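Local coordinates for subtilase cytotoxin subunit A (Escherichia coli, PDB 2IY9), which cleaves the host endoplasmic reticulum chaperone BiP as the serine protease subunit of an AB5 toxin, provoking ER stress and eventual cell death, at residues S49-G54 with R115-D120; S64-F69 with H109-S114; F71-S76 with D120-S125; L86-T91 with L259-K264; I147-G152 with I197-Y202. All blocks are in the same frame, centred on the assembly; numbering follows the deposited sequence.

Interaction 1: residues S49-G54 with R115-D120; sequences SVVDSG and RRVIPD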
# COMPACT_ATOMS: atom_id res chain seq x y z
N SER A 49 2.57 -8.59 0.44
CA SER A 49 3.85 -8.39 -0.21
C SER A 49 4.35 -6.96 0.08
O SER A 49 3.61 -5.99 -0.07
CB SER A 49 3.70 -8.65 -1.71
OG SER A 49 4.97 -8.68 -2.35
N VAL A 50 5.58 -6.84 0.56
CA VAL A 50 6.16 -5.52 0.79
C VAL A 50 7.32 -5.33 -0.19
O VAL A 50 8.43 -5.84 0.03
CB VAL A 50 6.57 -5.28 2.26
CG1 VAL A 50 7.39 -3.98 2.41
CG2 VAL A 50 5.33 -5.21 3.13
N VAL A 51 7.02 -4.62 -1.28
CA VAL A 51 7.98 -4.38 -2.36
C VAL A 51 8.64 -3.04 -2.04
O VAL A 51 8.02 -1.96 -2.14
CB VAL A 51 7.29 -4.40 -3.75
CG1 VAL A 51 8.33 -4.29 -4.88
CG2 VAL A 51 6.45 -5.68 -3.93
N ASP A 52 9.88 -3.12 -1.59
CA ASP A 52 10.48 -1.99 -0.88
C ASP A 52 11.98 -2.17 -0.69
O ASP A 52 12.63 -2.85 -1.49
CB ASP A 52 9.75 -1.82 0.47
CG ASP A 52 9.62 -0.37 0.89
OD1 ASP A 52 10.67 0.27 1.13
OD2 ASP A 52 8.46 0.13 0.97
N SER A 53 12.53 -1.56 0.36
CA SER A 53 13.98 -1.51 0.55
C SER A 53 14.52 -2.65 1.43
O SER A 53 15.69 -2.63 1.83
CB SER A 53 14.36 -0.16 1.15
OG SER A 53 13.87 -0.04 2.47
N GLY A 54 13.67 -3.64 1.74
CA GLY A 54 14.05 -4.77 2.60
C GLY A 54 13.49 -4.62 4.00
O GLY A 54 13.28 -3.50 4.49
N ARG A 115 10.16 -8.07 -0.57
CA ARG A 115 10.78 -8.14 -1.88
C ARG A 115 11.61 -6.89 -2.05
O ARG A 115 11.09 -5.79 -2.33
CB ARG A 115 9.71 -8.32 -2.97
CG ARG A 115 8.98 -9.65 -2.85
CD ARG A 115 7.84 -9.82 -3.84
NE ARG A 115 7.30 -11.18 -3.73
CZ ARG A 115 7.73 -12.22 -4.44
NH1 ARG A 115 8.71 -12.06 -5.33
NH2 ARG A 115 7.20 -13.42 -4.24
N ARG A 116 12.92 -7.04 -1.84
CA ARG A 116 13.79 -5.87 -1.83
C ARG A 116 14.14 -5.45 -3.26
O ARG A 116 14.70 -6.25 -4.01
CB ARG A 116 15.05 -6.09 -1.00
CG ARG A 116 15.89 -4.81 -0.91
CD ARG A 116 17.23 -4.96 -0.19
NE ARG A 116 18.15 -3.95 -0.74
CZ ARG A 116 19.48 -4.01 -0.72
NH1 ARG A 116 20.13 -5.01 -0.13
NH2 ARG A 116 20.17 -3.03 -1.28
N VAL A 117 13.81 -4.21 -3.62
CA VAL A 117 14.03 -3.71 -4.99
C VAL A 117 14.94 -2.47 -5.09
O VAL A 117 15.33 -2.07 -6.20
CB VAL A 117 12.69 -3.43 -5.72
CG1 VAL A 117 11.90 -4.72 -5.90
CG2 VAL A 117 11.86 -2.39 -4.97
N ILE A 118 15.22 -1.88 -3.93
CA ILE A 118 16.06 -0.69 -3.78
C ILE A 118 16.86 -0.80 -2.46
O ILE A 118 16.49 -1.59 -1.59
CB ILE A 118 15.23 0.64 -3.81
CG1 ILE A 118 14.18 0.68 -2.68
CG2 ILE A 118 14.61 0.88 -5.20
CD1 ILE A 118 13.34 1.97 -2.62
N PRO A 119 17.99 -0.09 -2.34
CA PRO A 119 18.66 0.66 -3.39
C PRO A 119 19.42 -0.31 -4.30
O PRO A 119 19.47 -1.52 -4.01
CB PRO A 119 19.65 1.55 -2.62
CG PRO A 119 19.96 0.79 -1.40
CD PRO A 119 18.71 -0.00 -1.05
N ASP A 120 19.99 0.21 -5.38
CA ASP A 120 20.80 -0.58 -6.30
C ASP A 120 20.04 -1.79 -6.85
O ASP A 120 20.57 -2.90 -6.91
CB ASP A 120 22.12 -0.99 -5.64
CG ASP A 120 22.81 0.18 -4.96
OD1 ASP A 120 22.91 1.24 -5.59
OD2 ASP A 120 23.23 0.05 -3.79

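Interaction 2: residues S64-F69 with H109-S114; sequences SEFAKF and HALISS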
# COMPACT_ATOMS: atom_id res chain seq x y z
N SER A 64 6.76 -12.15 11.95
CA SER A 64 5.97 -11.74 10.79
C SER A 64 6.46 -12.29 9.45
O SER A 64 5.78 -12.16 8.43
CB SER A 64 5.91 -10.21 10.70
OG SER A 64 5.25 -9.65 11.83
N GLU A 65 7.65 -12.89 9.43
CA GLU A 65 8.22 -13.29 8.15
C GLU A 65 7.54 -14.50 7.51
O GLU A 65 7.45 -15.57 8.12
CB GLU A 65 9.74 -13.51 8.24
CG GLU A 65 10.37 -13.89 6.89
CD GLU A 65 11.88 -14.11 6.96
OE1 GLU A 65 12.51 -13.65 7.92
OE2 GLU A 65 12.43 -14.74 6.03
N PHE A 66 7.10 -14.32 6.27
CA PHE A 66 6.68 -15.43 5.42
C PHE A 66 7.81 -15.81 4.46
O PHE A 66 8.16 -16.99 4.31
CB PHE A 66 5.43 -15.04 4.62
CG PHE A 66 4.99 -16.08 3.61
CD1 PHE A 66 4.30 -17.22 4.02
CD2 PHE A 66 5.24 -15.90 2.25
CE1 PHE A 66 3.88 -18.17 3.09
CE2 PHE A 66 4.80 -16.86 1.30
CZ PHE A 66 4.14 -17.99 1.73
N ALA A 67 8.35 -14.81 3.76
CA ALA A 67 9.48 -15.00 2.88
C ALA A 67 10.21 -13.68 2.71
O ALA A 67 9.69 -12.63 3.08
CB ALA A 67 9.02 -15.51 1.51
N LYS A 68 11.41 -13.75 2.16
CA LYS A 68 12.16 -12.56 1.78
C LYS A 68 12.95 -12.84 0.51
O LYS A 68 13.50 -13.94 0.34
CB LYS A 68 13.06 -12.06 2.91
CG LYS A 68 14.16 -13.03 3.36
CD LYS A 68 14.84 -12.53 4.64
CE LYS A 68 15.75 -13.62 5.23
NZ LYS A 68 15.00 -14.88 5.58
N PHE A 69 12.98 -11.85 -0.38
CA PHE A 69 13.60 -11.96 -1.71
C PHE A 69 14.47 -10.75 -2.00
O PHE A 69 14.19 -9.65 -1.50
CB PHE A 69 12.54 -11.99 -2.80
CG PHE A 69 11.63 -13.18 -2.77
CD1 PHE A 69 11.86 -14.27 -3.61
CD2 PHE A 69 10.49 -13.20 -1.95
CE1 PHE A 69 11.01 -15.37 -3.59
CE2 PHE A 69 9.64 -14.29 -1.94
CZ PHE A 69 9.89 -15.37 -2.75
N HIS A 109 -2.38 -9.98 12.42
CA HIS A 109 -2.42 -11.40 12.04
C HIS A 109 -1.73 -11.69 10.71
O HIS A 109 -1.40 -12.85 10.43
CB HIS A 109 -3.87 -11.91 11.97
CG HIS A 109 -4.60 -11.82 13.27
ND1 HIS A 109 -5.91 -11.38 13.35
CD2 HIS A 109 -4.22 -12.10 14.53
CE1 HIS A 109 -6.29 -11.40 14.61
NE2 HIS A 109 -5.29 -11.83 15.35
N ALA A 110 -1.55 -10.66 9.89
CA ALA A 110 -0.89 -10.82 8.59
C ALA A 110 0.57 -11.18 8.72
O ALA A 110 1.21 -10.89 9.72
CB ALA A 110 -1.04 -9.55 7.74
N LEU A 111 1.09 -11.85 7.69
CA LEU A 111 2.51 -12.07 7.54
C LEU A 111 3.01 -11.18 6.41
O LEU A 111 2.22 -10.57 5.70
CB LEU A 111 2.80 -13.54 7.24
CG LEU A 111 2.35 -14.56 8.28
CD1 LEU A 111 2.56 -15.99 7.76
CD2 LEU A 111 3.08 -14.37 9.59
N ILE A 112 4.34 -11.12 6.26
CA ILE A 112 4.96 -10.21 5.31
C ILE A 112 5.93 -10.99 4.41
O ILE A 112 6.75 -11.78 4.89
CB ILE A 112 5.75 -9.09 6.08
CG1 ILE A 112 4.80 -8.21 6.91
CG2 ILE A 112 6.66 -8.27 5.11
CD1 ILE A 112 3.80 -7.36 6.09
N SER A 113 5.81 -10.76 3.11
CA SER A 113 6.80 -11.24 2.15
C SER A 113 7.57 -10.03 1.64
O SER A 113 7.03 -9.20 0.89
CB SER A 113 6.12 -11.97 0.99
OG SER A 113 7.08 -12.38 0.04
N SER A 114 8.84 -9.94 2.04
CA SER A 114 9.69 -8.82 1.67
C SER A 114 10.34 -9.04 0.32
O SER A 114 10.96 -10.08 0.07
CB SER A 114 10.75 -8.57 2.73
OG SER A 114 11.53 -7.44 2.37
O HOH W 1 2.56 -9.77 11.73
O HOH W 2 13.58 -8.73 1.15

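Interaction 3: residues F71-S76 with D120-S125; sequences FTQDGS and DGVQDS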
# COMPACT_ATOMS: atom_id res chain seq x y z
N PHE A 71 15.91 -8.40 -5.22
CA PHE A 71 15.93 -7.99 -6.62
C PHE A 71 16.92 -6.85 -6.77
O PHE A 71 16.77 -5.97 -7.60
CB PHE A 71 14.52 -7.63 -7.08
CG PHE A 71 13.58 -8.79 -7.01
CD1 PHE A 71 13.55 -9.73 -8.04
CD2 PHE A 71 12.76 -8.98 -5.89
CE1 PHE A 71 12.71 -10.83 -7.97
CE2 PHE A 71 11.91 -10.08 -5.82
CZ PHE A 71 11.89 -11.01 -6.86
N THR A 72 17.96 -6.90 -5.94
CA THR A 72 18.99 -5.88 -5.93
C THR A 72 20.31 -6.50 -6.36
O THR A 72 20.47 -7.72 -6.34
CB THR A 72 19.12 -5.21 -4.54
OG1 THR A 72 19.23 -6.22 -3.54
CG2 THR A 72 17.88 -4.36 -4.26
N GLN A 73 21.25 -5.64 -6.75
CA GLN A 73 22.49 -6.06 -7.39
C GLN A 73 23.48 -6.74 -6.44
O GLN A 73 24.41 -7.43 -6.88
CB GLN A 73 23.16 -4.86 -8.05
CG GLN A 73 22.40 -4.30 -9.25
CD GLN A 73 23.04 -3.04 -9.80
OE1 GLN A 73 24.27 -2.96 -9.91
NE2 GLN A 73 22.22 -2.05 -10.14
N ASP A 74 23.27 -6.54 -5.13
CA ASP A 74 24.06 -7.21 -4.10
C ASP A 74 23.54 -8.61 -3.74
O ASP A 74 24.15 -9.33 -2.95
CB ASP A 74 24.18 -6.34 -2.85
CG ASP A 74 22.82 -6.09 -2.16
OD1 ASP A 74 21.76 -6.55 -2.66
OD2 ASP A 74 22.83 -5.42 -1.10
N GLY A 75 22.40 -9.00 -4.33
CA GLY A 75 21.76 -10.29 -4.05
C GLY A 75 21.19 -10.46 -2.65
O GLY A 75 20.77 -11.57 -2.27
N SER A 76 21.13 -9.37 -1.90
CA SER A 76 20.70 -9.41 -0.50
C SER A 76 19.22 -9.04 -0.28
O SER A 76 18.74 -8.06 -0.85
CB SER A 76 21.58 -8.49 0.35
OG SER A 76 21.16 -8.50 1.70
N ASP A 120 19.99 0.21 -5.38
CA ASP A 120 20.80 -0.58 -6.30
C ASP A 120 20.04 -1.79 -6.85
O ASP A 120 20.57 -2.90 -6.91
CB ASP A 120 22.12 -0.99 -5.64
CG ASP A 120 22.81 0.18 -4.96
OD1 ASP A 120 22.91 1.24 -5.59
OD2 ASP A 120 23.23 0.05 -3.79
N GLY A 121 18.79 -1.58 -7.24
CA GLY A 121 18.02 -2.64 -7.85
C GLY A 121 18.64 -3.08 -9.17
O GLY A 121 19.43 -2.35 -9.78
N VAL A 122 18.30 -4.30 -9.58
CA VAL A 122 18.55 -4.72 -10.94
C VAL A 122 17.64 -3.84 -11.80
O VAL A 122 16.76 -3.15 -11.26
CB VAL A 122 18.26 -6.23 -11.14
CG1 VAL A 122 19.10 -7.07 -10.16
CG2 VAL A 122 16.77 -6.54 -10.97
N GLN A 123 17.82 -3.81 -13.12
CA GLN A 123 16.96 -2.94 -13.91
C GLN A 123 15.52 -3.42 -13.78
O GLN A 123 15.27 -4.63 -13.78
CB GLN A 123 17.36 -2.90 -15.37
CG GLN A 123 16.55 -1.90 -16.17
CD GLN A 123 16.75 -2.06 -17.65
OE1 GLN A 123 17.87 -2.05 -18.14
NE2 GLN A 123 15.65 -2.24 -18.38
N ASP A 124 14.60 -2.47 -13.63
CA ASP A 124 13.18 -2.77 -13.53
C ASP A 124 12.89 -3.70 -12.34
O ASP A 124 12.00 -4.56 -12.40
CB ASP A 124 12.65 -3.35 -14.85
CG ASP A 124 12.76 -2.37 -16.01
OD1 ASP A 124 12.58 -1.16 -15.80
OD2 ASP A 124 13.02 -2.83 -17.15
N SER A 125 13.66 -3.53 -11.27
CA SER A 125 13.60 -4.42 -10.11
C SER A 125 12.17 -4.51 -9.57
O SER A 125 11.70 -5.61 -9.23
CB SER A 125 14.56 -3.95 -9.02
OG SER A 125 14.31 -2.61 -8.66
O HOH W 3 22.87 -2.32 -2.13
O HOH W 4 22.46 -4.05 -4.43

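Interaction 4: residues L86-T91 with L259-K264; sequences LYIHGT and LRPDAK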
# COMPACT_ATOMS: atom_id res chain seq x y z
N LEU A 86 16.39 4.74 3.20
CA LEU A 86 16.25 3.41 2.59
C LEU A 86 16.59 2.27 3.54
O LEU A 86 16.09 1.16 3.38
CB LEU A 86 17.01 3.30 1.27
CG LEU A 86 16.30 3.93 0.06
CD1 LEU A 86 16.63 5.40 -0.03
CD2 LEU A 86 16.65 3.26 -1.24
N TYR A 87 17.42 2.54 4.55
CA TYR A 87 17.70 1.53 5.58
C TYR A 87 16.42 1.17 6.32
O TYR A 87 16.19 0.00 6.64
CB TYR A 87 18.77 2.01 6.58
CG TYR A 87 19.14 0.98 7.63
CD1 TYR A 87 19.44 -0.33 7.27
CD2 TYR A 87 19.18 1.32 8.99
CE1 TYR A 87 19.77 -1.28 8.23
CE2 TYR A 87 19.52 0.38 9.96
CZ TYR A 87 19.81 -0.92 9.57
OH TYR A 87 20.14 -1.87 10.50
N ILE A 88 15.58 2.17 6.56
CA ILE A 88 14.42 2.02 7.44
C ILE A 88 13.09 1.75 6.73
O ILE A 88 12.14 1.23 7.35
CB ILE A 88 14.27 3.24 8.41
CG1 ILE A 88 13.89 4.52 7.65
CG2 ILE A 88 15.56 3.42 9.19
CD1 ILE A 88 13.75 5.78 8.55
N HIS A 89 13.03 2.10 5.45
CA HIS A 89 11.74 2.28 4.78
C HIS A 89 10.89 1.01 4.71
O HIS A 89 9.72 1.05 5.08
CB HIS A 89 11.93 2.88 3.39
CG HIS A 89 10.67 3.40 2.78
ND1 HIS A 89 10.18 4.66 3.04
CD2 HIS A 89 9.80 2.83 1.91
CE1 HIS A 89 9.06 4.84 2.36
NE2 HIS A 89 8.81 3.75 1.66
N GLY A 90 11.48 -0.09 4.25
CA GLY A 90 10.76 -1.37 4.16
C GLY A 90 10.23 -1.84 5.52
O GLY A 90 9.06 -2.25 5.64
N THR A 91 11.09 -1.77 6.54
CA THR A 91 10.72 -2.14 7.92
C THR A 91 9.57 -1.27 8.44
O THR A 91 8.62 -1.76 9.05
CB THR A 91 11.94 -2.04 8.89
OG1 THR A 91 13.05 -2.77 8.36
CG2 THR A 91 11.59 -2.60 10.27
N LEU A 259 8.31 1.46 12.85
CA LEU A 259 9.45 0.71 13.37
C LEU A 259 10.70 0.89 12.50
O LEU A 259 10.61 0.90 11.26
CB LEU A 259 9.08 -0.78 13.43
CG LEU A 259 10.06 -1.76 14.08
CD1 LEU A 259 10.21 -1.44 15.57
CD2 LEU A 259 9.60 -3.20 13.87
N ARG A 260 11.85 1.01 13.16
CA ARG A 260 13.17 1.05 12.50
C ARG A 260 13.93 -0.27 12.72
O ARG A 260 13.67 -0.96 13.70
CB ARG A 260 14.00 2.21 13.05
CG ARG A 260 13.40 3.61 12.89
CD ARG A 260 14.05 4.58 13.88
NE ARG A 260 15.50 4.45 13.83
CZ ARG A 260 16.29 5.11 12.99
NH1 ARG A 260 15.78 5.97 12.12
NH2 ARG A 260 17.60 4.90 13.02
N PRO A 261 14.88 -0.63 11.82
CA PRO A 261 15.67 -1.86 11.97
C PRO A 261 16.46 -1.99 13.28
O PRO A 261 16.78 -3.10 13.68
CB PRO A 261 16.62 -1.82 10.77
CG PRO A 261 15.90 -1.01 9.76
CD PRO A 261 15.23 0.07 10.57
N ASP A 262 16.75 -0.86 13.93
CA ASP A 262 17.45 -0.87 15.22
C ASP A 262 16.48 -0.95 16.40
O ASP A 262 16.87 -0.74 17.55
CB ASP A 262 18.41 0.33 15.34
CG ASP A 262 17.69 1.68 15.32
OD1 ASP A 262 16.44 1.70 15.24
OD2 ASP A 262 18.37 2.73 15.36
N ALA A 263 15.21 -1.23 16.09
CA ALA A 263 14.16 -1.48 17.09
C ALA A 263 13.52 -0.25 17.73
O ALA A 263 12.52 -0.36 18.42
CB ALA A 263 14.64 -2.46 18.17
N LYS A 264 14.09 0.93 17.50
CA LYS A 264 13.43 2.14 17.97
C LYS A 264 12.40 2.58 16.93
O LYS A 264 12.30 2.00 15.84
CB LYS A 264 14.43 3.24 18.31
CG LYS A 264 15.51 3.49 17.27
CD LYS A 264 16.57 4.47 17.76
CE LYS A 264 16.00 5.88 17.90
NZ LYS A 264 17.03 6.89 18.28

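Interaction 5: residues I147-G152 with I197-Y202; sequences INISGG and IWPAAY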
# COMPACT_ATOMS: atom_id res chain seq x y z
N ILE A 147 -0.42 -6.51 -2.68
CA ILE A 147 0.96 -6.12 -2.95
C ILE A 147 1.17 -4.64 -2.63
O ILE A 147 0.63 -3.75 -3.30
CB ILE A 147 1.33 -6.39 -4.44
CG1 ILE A 147 1.08 -7.87 -4.81
CG2 ILE A 147 2.78 -6.01 -4.73
CD1 ILE A 147 1.01 -8.11 -6.32
N ASN A 148 1.98 -4.37 -1.60
CA ASN A 148 2.23 -3.01 -1.13
C ASN A 148 3.45 -2.40 -1.79
O ASN A 148 4.58 -2.91 -1.66
CB ASN A 148 2.40 -2.99 0.38
CG ASN A 148 2.53 -1.59 0.94
OD1 ASN A 148 3.64 -1.02 1.05
ND2 ASN A 148 1.39 -0.99 1.25
N ILE A 149 3.22 -1.29 -2.48
CA ILE A 149 4.29 -0.55 -3.12
C ILE A 149 4.25 0.90 -2.62
O ILE A 149 3.67 1.79 -3.25
CB ILE A 149 4.21 -0.66 -4.67
CG1 ILE A 149 4.03 -2.14 -5.06
CG2 ILE A 149 5.44 0.01 -5.32
CD1 ILE A 149 4.34 -2.50 -6.51
N SER A 150 4.87 1.11 -1.46
CA SER A 150 4.97 2.43 -0.83
C SER A 150 6.10 3.24 -1.47
O SER A 150 7.10 3.58 -0.81
CB SER A 150 5.20 2.28 0.67
OG SER A 150 4.02 1.93 1.36
N GLY A 151 5.96 3.53 -2.75
CA GLY A 151 6.97 4.23 -3.53
C GLY A 151 6.83 3.79 -4.97
O GLY A 151 5.72 3.60 -5.46
N GLY A 152 7.97 3.59 -5.63
CA GLY A 152 7.96 3.14 -7.00
C GLY A 152 9.02 3.81 -7.85
O GLY A 152 9.98 4.37 -7.34
N ILE A 197 5.18 8.88 -10.60
CA ILE A 197 5.66 7.64 -9.97
C ILE A 197 4.82 6.44 -10.39
O ILE A 197 3.58 6.49 -10.35
CB ILE A 197 5.71 7.78 -8.43
CG1 ILE A 197 6.66 8.92 -8.05
CG2 ILE A 197 6.17 6.49 -7.78
CD1 ILE A 197 6.32 9.59 -6.76
N TRP A 198 5.51 5.39 -10.81
CA TRP A 198 4.92 4.12 -11.23
C TRP A 198 5.03 3.10 -10.08
O TRP A 198 6.02 3.12 -9.36
CB TRP A 198 5.64 3.60 -12.49
CG TRP A 198 5.21 4.35 -13.73
CD1 TRP A 198 5.69 5.56 -14.16
CD2 TRP A 198 4.22 3.95 -14.68
NE1 TRP A 198 5.05 5.93 -15.32
CE2 TRP A 198 4.14 4.96 -15.66
CE3 TRP A 198 3.38 2.82 -14.80
CZ2 TRP A 198 3.25 4.89 -16.74
CZ3 TRP A 198 2.51 2.75 -15.88
CH2 TRP A 198 2.44 3.79 -16.83
N PRO A 199 4.04 2.18 -9.94
CA PRO A 199 2.89 1.97 -10.82
C PRO A 199 1.67 2.86 -10.60
O PRO A 199 0.68 2.69 -11.31
CB PRO A 199 2.50 0.51 -10.54
CG PRO A 199 2.93 0.27 -9.13
CD PRO A 199 4.05 1.23 -8.81
N ALA A 200 1.72 3.81 -9.66
CA ALA A 200 0.58 4.72 -9.51
C ALA A 200 0.23 5.45 -10.83
O ALA A 200 -0.93 5.72 -11.10
CB ALA A 200 0.81 5.72 -8.37
N ALA A 201 1.25 5.72 -11.65
CA ALA A 201 1.09 6.48 -12.90
C ALA A 201 0.35 5.70 -14.01
O ALA A 201 -0.01 6.28 -15.04
CB ALA A 201 2.43 6.95 -13.41
N TYR A 202 0.14 4.40 -13.79
CA TYR A 202 -0.67 3.60 -14.69
C TYR A 202 -2.00 4.32 -14.89
O TYR A 202 -2.68 4.68 -13.91
CB TYR A 202 -0.88 2.19 -14.12
CG TYR A 202 -1.67 1.25 -15.02
CD1 TYR A 202 -1.32 1.05 -16.36
CD2 TYR A 202 -2.76 0.53 -14.51
CE1 TYR A 202 -2.04 0.18 -17.18
CE2 TYR A 202 -3.49 -0.35 -15.32
CZ TYR A 202 -3.12 -0.51 -16.65
OH TYR A 202 -3.84 -1.37 -17.45
O HOH W 5 3.61 4.13 -7.25

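Interaction 1: residues S49-G54 with R115-D120
CG1 of Val-51 stands anti to the backbone N (chi1 -174°) and CG1 of Val-117 anti to its own carbonyl carbon, so the two methyls meet obliquely, CG1 to CG1, at 3.7 Å. On that same face Ser-49 OG, again anti to its N, sits at the edge of the Arg-115 guanidinium, 3.4 Å from Arg-115 CD; Glu-144 accepts from both side chains and holds them together. The backbones pair in parallel: Arg-115 N donates to Val-50 O at 2.9 Å, with 176° at the hydrogen, and Asp-52 N returns to Arg-115 O at 3.0 Å. Val-117 N then meets Asp-52 O at 2.8 Å, nearly along the C=O axis, so both backbone polar groups of Asp-52 are gripped. These are neighbouring strands of the seven-stranded parallel sheet of the subtilisin fold, and Asp-52, the inferred charge-relay aspartate, ends one of them, its carboxylate carried to the opposite face, where His-89 waits. Ser-53 OG is bonded to helix 84-98 through Leu-86 O and Gly-90 N. Arg-116, its CG anti to the backbone N and its chain extended from CG to NE, runs alongside the backbone of Ser-53 and Gly-54 with CD 3.4 Å from Ser-53 O. Its NE finishes on Ile-118 O at 3.0 Å, in the guanidinium plane, while NH1 pairs with Asp-74.

Interaction 2: residues S64-F69 with H109-S114
Four backbone bonds carry this contact. Ile-112 N donates to Ser-64 O at 2.8 Å, nearly along the C=O axis, and Phe-66 N answers to Ile-112 O at 2.9 Å. A beta bulge then shifts the register by one, and Ser-114 N reaches Ala-67 O at 3.0 Å before Phe-69 N closes on Ser-114 O at 2.7 Å. That last carbonyl also lies in the plane of the Phe-69 ring at its edge, 3.7 Å from Phe-69 CD2, with Ser-113 OG beside it near the same edge. At the other end Phe-66 CB rests on Leu-111 CB at 4.0 Å; Phe-66 CG is anti to the backbone N, and the ring leads away. On the face of Glu-65 and Lys-68, the Lys-68 chain bends at chi4 and brings NZ onto the syn lone pair of Glu-65 OE2 at 2.6 Å, a salt bridge spanning the bulge. Further out, Arg-115 makes a cation-pi contact with Phe-69, and backbone bonds from Ser-113 to Val-48 and Val-50 fix strand 111-116 against strand 47-52. Strand 65-70 is an edge strand of the parallel sheet, joined to 111-116 through helix 84-98 by the left-handed beta-alpha-beta crossover characteristic of subtilisin-like proteases.

Interaction 3: residues F71-S76 with D120-S125
Two loops that leave neighbouring parallel strands of the subtilisin-like sheet are pinned together here by a single beta bridge, Thr-72 opposite Gly-121, flanked by an Asx turn on one side and a type II turn leading into helix 125-134 on the other. Val-122 N donates to Phe-71 O at 3.0 Å, in the carbonyl plane and on a lone pair. The same oxygen is hemmed in by carbon, with Ser-125 CB 3.3 Å from Phe-71 O and Val-122 CG2 close by. From Phe-71 CB, which touches Ser-125, the ring leads away to lie on Arg-115 and helix 125-134. On the far side of the bridge Gln-73 N meets Asp-120 O at 2.8 Å, almost along the C=O axis. The Gln-73 side chain, extended beyond CG, folds over that carbonyl and brings its amide to Gly-121, NE2 bonding to Gly-121 O at 2.8 Å with 178° at the hydrogen. The acceptor lies in the Gln-73 amide plane, but the donor sits above the plane of the carbonyl. With its N and NE2, Gln-73 holds two successive carbonyls of the opposite loop. A water donates to Asp-120 OD2 and, weakly, to Asp-74 OD2; these two oxygens are 6.1 Å apart, and their like charges are probably eased by Arg-116, which pairs with Asp-74 OD2. The other oxygen, Asp-74 OD1, takes two donors: Ser-76 N at 3.0 Å from above the carboxylate plane, and Thr-72 OG1 at 2.7 Å on the syn lone pair.

Interaction 4: residues L86-T91 with L259-K264
Pro-261 leans its CB-CG edge over one face of Tyr-87, its CG above the middle of the ring and 3.9 Å from the centroid, only 12° off the normal: a clean CH-pi contact. The two side chains slide past each other in opposite directions, which carries Pro-261 CB to the phenol end, 3.5 Å from Tyr-87 CZ. The tyrosine is placed for this by CG anti to its backbone N (chi1 -178°). The same proline CG also drops onto the helix backbone, 3.3 Å from Tyr-87 O, with Thr-91 OG1 coming in obliquely beside it. Ile-88 crosses the proline at about a right angle, CG2 to Pro-261 CD at 3.6 Å, and that methyl also lies over a face of the Arg-260 guanidinium, toward its rim and 3.9 Å from Arg-260 NH1. Arg-260 runs alongside Ile-88, pointing the same way and bent at chi3. Asp-262 OD2 lies in the guanidinium plane, 3.3 Å from Arg-260 NH2, and Glu-84 of the same helix pairs with that nitrogen too. A type I turn from Arg-260 to Ala-263 presents this group, closed by Ala-263 N to Arg-260 O at 2.9 Å. One turn along the helix, Thr-91 CG2 touches Leu-259, while its hydroxyl bonds to Ala-56 N. The CB of His-89 points away from the hairpin. The turn of the hairpin 256-259/265-268 packs against helix 84-98, whose His-Gly-Thr sequence is the histidine signature of subtilases, with the inferred charge-relay His-89.

Interaction 5: residues I147-G152 with I197-Y202
The apolar contact is small. Ile-149, with CG2 anti to its backbone N, crosses Pro-199 obliquely and sets that methyl 3.9 Å from Pro-199 CD, while its CD1 reaches the proline CG. A second methyl, Ile-197 CG2, comes against the backbone of the glycines, 3.7 Å from Gly-151 O and close to Gly-152 CA. Carbon-to-oxygen contact is tighter: Gly-152 CA points a hydrogen at Trp-198 O, 3.1 Å away with 138° at the hydrogen. The peptide that follows this carbonyl, Trp-198 to Pro-199, is cis. Gly-152, with no side chain and an extended, positive-phi backbone, lies directly on the carbonyl; a CB there would run into Trp-198 O. Strand 147-149 belongs to the central sheet of the subtilisin fold. Its Ser-Gly-Gly exit passes Ser-272 and His-89 of the inferred charge relay and, as in subtilisin relatives, probably lines the substrate cleft. Ser-150 is the centre of an inverse gamma turn, and its carbonyl accepts from His-89 NE2. Polar bridging between the segments runs through one water, which donates to Gly-151 O at 2.8 Å and accepts from Ala-200 N at 3.1 Å. From the cis proline a type I turn runs to Tyr-202, closed by Tyr-202 N on Pro-199 O at 3.1 Å. The Trp-198 ring takes Ala-201 CB over one face and meets Trp-162 with its plane tilted by about 20°.

In the fold
From the N terminus, interaction 1 opens first, at strand 47-52, and closes at strand 111-116. Interaction 2 opens and closes within that span, adding edge strand 65-70 to the far side of 111-116. Interaction 3 opens just after strand 65-70 and closes beyond interaction 1, with which it shares Asp-120, crossing both and tying the loops that follow two of the three strands. Interaction 4 starts on helix 84-98, inside all three loops, and runs out to the hairpin at 259-264, so it crosses them all. Interaction 5 lies wholly within its span, linking strand 147-149, the other neighbour of 47-52, to loop 197-202. Interactions 4 and 5 touch at the active site, through His-89 and Ser-150.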